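Local coordinates for protein PrimPol AEP domain (PP-N190) (Cyanophage S-2L, PDB 6ZP9) that probably primes and polymerises DNA as the catalytic domain of a primase-polymerase in a phage whose DNA carries 2-aminoadenine, at residues A[27-30]-A[31-34]; A[58-61]-A[62-65]. One frame throughout, in Å; residues are numbered along the deposited sequence. Where two conformers were deposited one is given.

Contact 1. Residues A[27-30]-A[31-34]; sequences RKDI and ATTR
Lys28 lays the aliphatic part of its side chain across Thr33 at about a right angle: CE of Lys28 sits 3.5 Å from OG1 of Thr33 and 3.9 Å from its CG2. Two bends, at chi3 and chi4, take the lysine past Thr33 and bring NZ to Asp74, with which it forms a salt bridge, and to the carbonyl of Val72, to which it donates a hydrogen bond. A water accepts from both NZ of Lys28 and the backbone N of Arg34, linking the tip of the lysine to the start of strand 34-38.

The carbonyl O of Asp29 is gripped twice. Thr32 N reaches Asp29 O at 3.0 Å from one face of the carbonyl plane, and Thr33 OG1 donates to the same Asp29 O at 2.8 Å from the opposite face. With chi1 at -66°, Thr33 has OG1 beside its own N and in position for this bond, while CG2 lies anti to that N. A following i+3 to i bond, Thr33 N to Ile30 O at 3.2 Å, is straight at the hydrogen (166°) but meets the oxygen from above the carbonyl plane. Asp29 turns its carboxylate forward as well: Asp29 OD1 accepts from Ala31 N at 3.0 Å, closing an Asx turn, and the amide approaches from above the carboxylate plane. A second water joins Asp29 N to Thr32 OG1.

Thus the short 3-10 turn is fixed by side-chain as well as backbone bonds; CE of Lys28 covers one flank of OG1 of the buried Thr33, and the lysine charge is probably largely balanced by Asp74.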
# COMPACT_ATOMS: atom_id res chain seq x y z
N ARG A 27 -3.43 -10.79 -1.66
CA ARG A 27 -3.33 -12.02 -2.45
C ARG A 27 -1.95 -12.17 -3.09
O ARG A 27 -1.80 -12.71 -4.19
CB ARG A 27 -4.45 -12.10 -3.49
CG ARG A 27 -5.83 -12.13 -2.83
CD ARG A 27 -7.00 -12.05 -3.82
NE ARG A 27 -7.01 -13.17 -4.75
CZ ARG A 27 -7.59 -14.33 -4.51
NH1 ARG A 27 -8.22 -14.53 -3.36
NH2 ARG A 27 -7.55 -15.30 -5.42
N LYS A 28 -0.92 -11.72 -2.39
CA LYS A 28 0.45 -11.77 -2.87
C LYS A 28 1.19 -13.00 -2.35
O LYS A 28 0.73 -13.71 -1.45
CB LYS A 28 1.21 -10.50 -2.48
CG LYS A 28 0.83 -9.30 -3.31
CD LYS A 28 1.52 -8.03 -2.78
CE LYS A 28 2.99 -8.02 -3.16
NZ LYS A 28 3.21 -7.82 -4.63
N ASP A 29 2.34 -13.25 -2.95
CA ASP A 29 3.19 -14.40 -2.66
C ASP A 29 4.46 -13.86 -2.04
O ASP A 29 5.16 -13.06 -2.67
CB ASP A 29 3.47 -15.17 -3.96
CG ASP A 29 4.32 -16.42 -3.76
OD1 ASP A 29 4.91 -16.61 -2.67
OD2 ASP A 29 4.40 -17.22 -4.72
N ILE A 30 4.77 -14.29 -0.81
CA ILE A 30 5.94 -13.71 -0.16
C ILE A 30 7.21 -13.96 -0.98
O ILE A 30 8.10 -13.11 -1.02
CB ILE A 30 6.11 -14.25 1.28
CG1 ILE A 30 7.21 -13.45 1.98
CG2 ILE A 30 6.45 -15.75 1.28
CD1 ILE A 30 7.26 -13.61 3.46
N ALA A 31 7.28 -15.09 -1.69
CA ALA A 31 8.46 -15.41 -2.49
C ALA A 31 8.74 -14.41 -3.61
O ALA A 31 9.87 -14.33 -4.08
CB ALA A 31 8.32 -16.81 -3.10
N THR A 32 7.72 -13.68 -4.07
CA THR A 32 7.91 -12.73 -5.16
C THR A 32 7.65 -11.29 -4.72
O THR A 32 7.61 -10.39 -5.57
CB THR A 32 7.02 -13.08 -6.35
OG1 THR A 32 5.65 -13.10 -5.92
CG2 THR A 32 7.37 -14.46 -6.91
N THR A 33 7.49 -11.05 -3.42
CA THR A 33 7.18 -9.71 -2.93
C THR A 33 8.45 -8.88 -2.79
O THR A 33 9.47 -9.36 -2.28
CB THR A 33 6.43 -9.80 -1.59
OG1 THR A 33 5.15 -10.39 -1.81
CG2 THR A 33 6.24 -8.41 -0.98
N ARG A 34 8.39 -7.64 -3.26
CA ARG A 34 9.54 -6.75 -3.26
C ARG A 34 9.45 -5.79 -2.08
O ARG A 34 8.42 -5.14 -1.86
CB ARG A 34 9.61 -5.97 -4.57
CG ARG A 34 9.78 -6.85 -5.79
CD ARG A 34 11.08 -7.64 -5.72
NE ARG A 34 12.24 -6.75 -5.75
CZ ARG A 34 13.49 -7.18 -5.70
NH1 ARG A 34 13.74 -8.48 -5.60
NH2 ARG A 34 14.49 -6.32 -5.74
O HOH W 1 6.04 -6.89 -4.51
O HOH W 2 3.42 -11.44 -4.84

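Contact 2. Residues A[58-61]-A[62-65]; sequences VQDA and VTQG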
# COMPACT_ATOMS: atom_id res chain seq x y z
N VAL A 58 14.08 -7.39 6.77
CA VAL A 58 13.28 -6.41 7.49
C VAL A 58 13.86 -6.16 8.88
O VAL A 58 13.96 -5.01 9.33
CB VAL A 58 11.80 -6.85 7.56
CG1 VAL A 58 10.99 -5.83 8.36
CG2 VAL A 58 11.24 -6.99 6.17
N GLN A 59 14.26 -7.23 9.57
CA GLN A 59 14.89 -7.07 10.88
C GLN A 59 16.06 -6.09 10.81
O GLN A 59 16.19 -5.19 11.65
CB GLN A 59 15.35 -8.43 11.41
CG GLN A 59 16.06 -8.35 12.75
CD GLN A 59 15.11 -8.04 13.89
OE1 GLN A 59 13.90 -8.22 13.78
NE2 GLN A 59 15.66 -7.57 14.99
N ASP A 60 16.92 -6.26 9.79
CA ASP A 60 18.10 -5.42 9.63
C ASP A 60 17.73 -3.98 9.27
O ASP A 60 18.31 -3.03 9.81
CB ASP A 60 19.01 -6.01 8.56
CG ASP A 60 20.40 -5.42 8.57
OD1 ASP A 60 20.82 -4.90 9.63
OD2 ASP A 60 21.09 -5.48 7.53
N ALA A 61 16.78 -3.80 8.35
CA ALA A 61 16.40 -2.45 7.95
C ALA A 61 15.74 -1.68 9.09
O ALA A 61 16.03 -0.50 9.31
CB ALA A 61 15.47 -2.50 6.73
N VAL A 62 14.85 -2.33 9.84
CA VAL A 62 14.13 -1.64 10.91
C VAL A 62 15.09 -1.23 12.02
O VAL A 62 15.07 -0.09 12.49
CB VAL A 62 12.98 -2.51 11.45
CG1 VAL A 62 12.41 -1.89 12.72
CG2 VAL A 62 11.89 -2.68 10.38
N THR A 63 15.94 -2.16 12.47
CA THR A 63 16.87 -1.79 13.54
C THR A 63 17.88 -0.73 13.09
O THR A 63 18.33 0.07 13.91
CB THR A 63 17.61 -3.01 14.07
OG1 THR A 63 18.39 -3.59 13.02
CG2 THR A 63 16.65 -4.05 14.59
N GLN A 64 18.25 -0.71 11.78
CA GLN A 64 19.14 0.34 11.29
C GLN A 64 18.45 1.69 11.22
O GLN A 64 19.12 2.72 11.26
CB GLN A 64 19.70 -0.03 9.94
CG GLN A 64 20.97 -0.84 10.01
CD GLN A 64 21.59 -1.06 8.64
OE1 GLN A 64 21.85 -0.10 7.89
NE2 GLN A 64 21.81 -2.32 8.30
N GLY A 65 17.12 1.72 11.10
CA GLY A 65 16.40 2.97 11.16
C GLY A 65 15.58 3.32 9.93
O GLY A 65 15.14 4.46 9.80
O HOH W 3 21.04 -3.90 12.04
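Asp60 and Gln64, one helical turn apart, meet through their polar ends beside Trp49. Gln64 NE2 donates to Asp60 OD1 at 3.1 Å, keeping the acceptor in its amide plane but reaching the carboxylate from above, with the two planes 66° apart. Asp60 CG lies anti to its N (chi1 -165°), which swings the carboxylate along the helix toward the glutamine, whose chain runs extended beyond CG. A second conformer was modelled for Gln64, so this pairing is probably not permanent. Asp60 OD1 also accepts at 2.6 Å from a water that lies 2.8 Å from Thr63 OG1.

Thr63 holds that hydroxyl between its N and carbonyl carbon (chi1 62°), the crowded position, which places OG1 of Thr63 over the preceding turn, 3.0 Å from Gln59 O. The methyl CG2 of Thr63 packs 3.7 Å from Gln59 NE2, whose chain is bent at chi2, while OE1 of Gln59 is taken up by the backbone N of Ala13. On the inner side, Val58 and Val62 run alongside each other with a common direction, CG1 of Val58 3.8 Å from CG2 of Val62. Gly65, with positive phi, ends the helix in a Schellman motif; Gly65 N bonds to Ala61 O at 3.1 Å and only weakly to Val62 O.

Around the helix, Val58 and Ala61 rest on Tyr35 of strand 34-38, and Asp60, Ala61 and Gln64 touch Trp49 of strand 49-52, while Val62 meets the loop at Pro168.

In the fold
Contact 1 comes first along the chain, in the connection between helix 16-25 and strand 34-38, where the loop 27-33, with a short 3-10 turn at 30-32, leads the backbone into the sheet. Strand 49-52 and helix 55-64 follow; contact 2 is formed within the last two turns of that helix and the glycine after it, before strand 67-71. The two lie in series, neither nested nor crossing, with centres 20 Å apart and nearest atoms about 8 Å apart. Both adjoin the antiparallel sheet that includes strands 34-38, 49-52 and 67-71: contact 1 leads into 34-38 and touches 67-71, whereas contact 2 packs on 34-38 and 49-52.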